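Local coordinates for protein P-granule scaffold (Caenorhabditis japonica, PDB 5W4A) that is a P-granule scaffold protein, classed as RNA-binding, whose N-terminal domain probably contributes to the germ granules that repress mRNA, at residues N103-H106 / D107-L111. Numbering follows the deposited sequence.
Sequences NLTH and DLSIL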
ATOM      1  N   ASN C 103       0.063  14.398 -31.330  1.00 25.41           N
ATOM      2  CA  ASN C 103       1.176  13.528 -30.931  1.00 22.42           C
ATOM      3  C   ASN C 103       1.115  13.136 -29.462  1.00 22.94           C
ATOM      4  O   ASN C 103       2.137  12.849 -28.827  1.00 21.46           O
ATOM      5  CB  ASN C 103       2.533  14.175 -31.263  1.00 23.25           C
ATOM      6  CG  ASN C 103       2.743  14.325 -32.736  1.00 30.12           C
ATOM      7  OD1 ASN C 103       2.801  15.456 -33.256  1.00 29.25           O
ATOM      8  ND2 ASN C 103       2.834  13.194 -33.457  1.00 27.12           N
ATOM      9  N   LEU C 104      -0.087  13.087 -28.888  1.00 22.25           N
ATOM     10  CA  LEU C 104      -0.289  12.673 -27.510  1.00 21.89           C
ATOM     11  C   LEU C 104      -1.051  11.354 -27.472  1.00 20.58           C
ATOM     12  O   LEU C 104      -1.830  11.040 -28.373  1.00 23.27           O
ATOM     13  CB  LEU C 104      -1.070  13.732 -26.707  1.00 24.38           C
ATOM     14  CG  LEU C 104      -0.386  15.090 -26.569  1.00 30.04           C
ATOM     15  CD1 LEU C 104      -1.359  16.073 -25.936  1.00 32.22           C
ATOM     16  CD2 LEU C 104       0.859  14.966 -25.734  1.00 34.64           C
ATOM     17  N   THR C 105      -0.825  10.586 -26.412  1.00 22.61           N
ATOM     18  CA  THR C 105      -1.570   9.352 -26.213  1.00 21.27           C
ATOM     19  C   THR C 105      -1.552   8.973 -24.738  1.00 21.54           C
ATOM     20  O   THR C 105      -0.709   9.422 -23.958  1.00 21.84           O
ATOM     21  CB  THR C 105      -1.005   8.209 -27.077  1.00 25.62           C
ATOM     22  OG1 THR C 105      -2.001   7.192 -27.233  1.00 25.63           O
ATOM     23  CG2 THR C 105       0.259   7.625 -26.465  1.00 24.33           C
ATOM     24  N   HIS C 106      -2.503   8.130 -24.369  1.00 20.81           N
ATOM     25  CA  HIS C 106      -2.510   7.587 -23.022  1.00 20.68           C
ATOM     26  C   HIS C 106      -1.422   6.527 -22.883  1.00 19.68           C
ATOM     27  O   HIS C 106      -1.214   5.708 -23.796  1.00 21.84           O
ATOM     28  CB  HIS C 106      -3.884   7.013 -22.714  1.00 19.97           C
ATOM     29  CG  HIS C 106      -4.078   6.733 -21.263  1.00 19.48           C
ATOM     30  ND1 HIS C 106      -3.661   5.562 -20.670  1.00 21.43           N
ATOM     31  CD2 HIS C 106      -4.623   7.489 -20.280  1.00 21.21           C
ATOM     32  CE1 HIS C 106      -3.929   5.614 -19.378  1.00 21.66           C
ATOM     33  NE2 HIS C 106      -4.525   6.767 -19.120  1.00 21.61           N
ATOM     34  N   ASP C 107      -0.720   6.545 -21.744  1.00 19.93           N
ATOM     35  CA  ASP C 107       0.433   5.665 -21.555  1.00 17.88           C
ATOM     36  C   ASP C 107       0.050   4.190 -21.415  1.00 24.49           C
ATOM     37  O   ASP C 107       0.927   3.328 -21.539  1.00 25.96           O
ATOM     38  CB  ASP C 107       1.299   6.088 -20.346  1.00 19.05           C
ATOM     39  CG  ASP C 107       0.514   6.211 -19.040  1.00 25.58           C
ATOM     40  OD1 ASP C 107      -0.654   6.612 -19.058  1.00 39.71           O
ATOM     41  OD2 ASP C 107       1.106   5.928 -18.005  1.00 29.40           O
ATOM     42  N   LEU C 108      -1.218   3.881 -21.160  1.00 20.34           N
ATOM     43  CA  LEU C 108      -1.671   2.495 -21.085  1.00 24.24           C
ATOM     44  C   LEU C 108      -2.422   2.073 -22.342  1.00 31.03           C
ATOM     45  O   LEU C 108      -3.224   1.138 -22.291  1.00 31.98           O
ATOM     46  CB  LEU C 108      -2.538   2.274 -19.847  1.00 21.45           C
ATOM     47  CG  LEU C 108      -1.892   2.585 -18.490  1.00 23.19           C
ATOM     48  CD1 LEU C 108      -2.827   2.267 -17.297  1.00 26.20           C
ATOM     49  CD2 LEU C 108      -0.550   1.906 -18.349  1.00 24.88           C
ATOM     50  N   SER C 109      -2.155   2.741 -23.460  1.00 24.81           N
ATOM     51  CA  SER C 109      -2.796   2.445 -24.734  1.00 28.71           C
ATOM     52  C   SER C 109      -2.621   1.002 -25.192  1.00 45.81           C
ATOM     53  O   SER C 109      -3.328   0.590 -26.111  1.00 39.79           O
ATOM     54  CB  SER C 109      -2.242   3.384 -25.814  1.00 37.56           C
ATOM     55  OG  SER C 109      -2.820   4.677 -25.717  1.00 27.54           O
ATOM     56  N   ILE C 110      -1.707   0.223 -24.602  1.00 37.57           N
ATOM     57  CA  ILE C 110      -1.592  -1.180 -25.010  1.00 39.42           C
ATOM     58  C   ILE C 110      -2.857  -1.957 -24.667  1.00 48.14           C
ATOM     59  O   ILE C 110      -3.200  -2.927 -25.354  1.00 54.59           O
ATOM     60  CB  ILE C 110      -0.354  -1.860 -24.396  1.00 39.60           C
ATOM     61  CG1 ILE C 110      -0.422  -1.888 -22.866  1.00 35.77           C
ATOM     62  CG2 ILE C 110       0.914  -1.215 -24.918  1.00 50.25           C
ATOM     63  CD1 ILE C 110       0.628  -2.793 -22.256  1.00 52.15           C
ATOM     64  N   LEU C 111      -3.561  -1.566 -23.600  1.00 47.86           N
ATOM     65  CA  LEU C 111      -4.859  -2.160 -23.290  1.00 52.21           C
ATOM     66  C   LEU C 111      -5.798  -2.089 -24.487  1.00 66.19           C
ATOM     67  O   LEU C 111      -6.248  -3.115 -25.008  1.00 70.37           O
ATOM     68  CB  LEU C 111      -5.496  -1.446 -22.099  1.00 50.83           C
ATOM     69  CG  LEU C 111      -5.021  -1.833 -20.709  1.00 48.86           C
ATOM     70  CD1 LEU C 111      -5.653  -0.886 -19.694  1.00 43.22           C
ATOM     71  CD2 LEU C 111      -5.375  -3.285 -20.389  1.00 46.80           C
TER
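His106 turns an edge of its ring toward Leu108, two residues on. Its CB lies 4.0 Å from Ser109 OG, and with CG anti to the backbone N (chi1 -166°) the ring lies beside its own carbonyl. His106 ND1 accepts a hydrogen bond from Leu108 N at 3.0 Å, tilted 28° from the ring plane. His106 CE1 meets Leu108 CB at 3.6 Å, while Asp107 OD1 stands 3.4 Å above one face of the ring, near the rim. At the tip, NE2 forms a hydrogen bond with Asp79 OD1, so a ring with two nitrogens suits this buried place, joining the turn to helix 71-84. Replacing the ring by an alanine is likely to leave Leu108 N and Asp79 without this partner and to open a gap beside Phe92, whose ring packs edge-to-face with that of His106. The carbonyl is gripped twice: Ser109 OG, on a short side chain, donates to His106 O at 2.7 Å from near the carbonyl plane, and Ser109 N donates to the same oxygen at 3.1 Å from above it. Asp107, exposed, forms a salt bridge with Arg6, and apolar Leu108 packs against helix 136-148. Ser109 N to His106 O closes a type I beta turn in the loop joining helices 89-100 and 116-131.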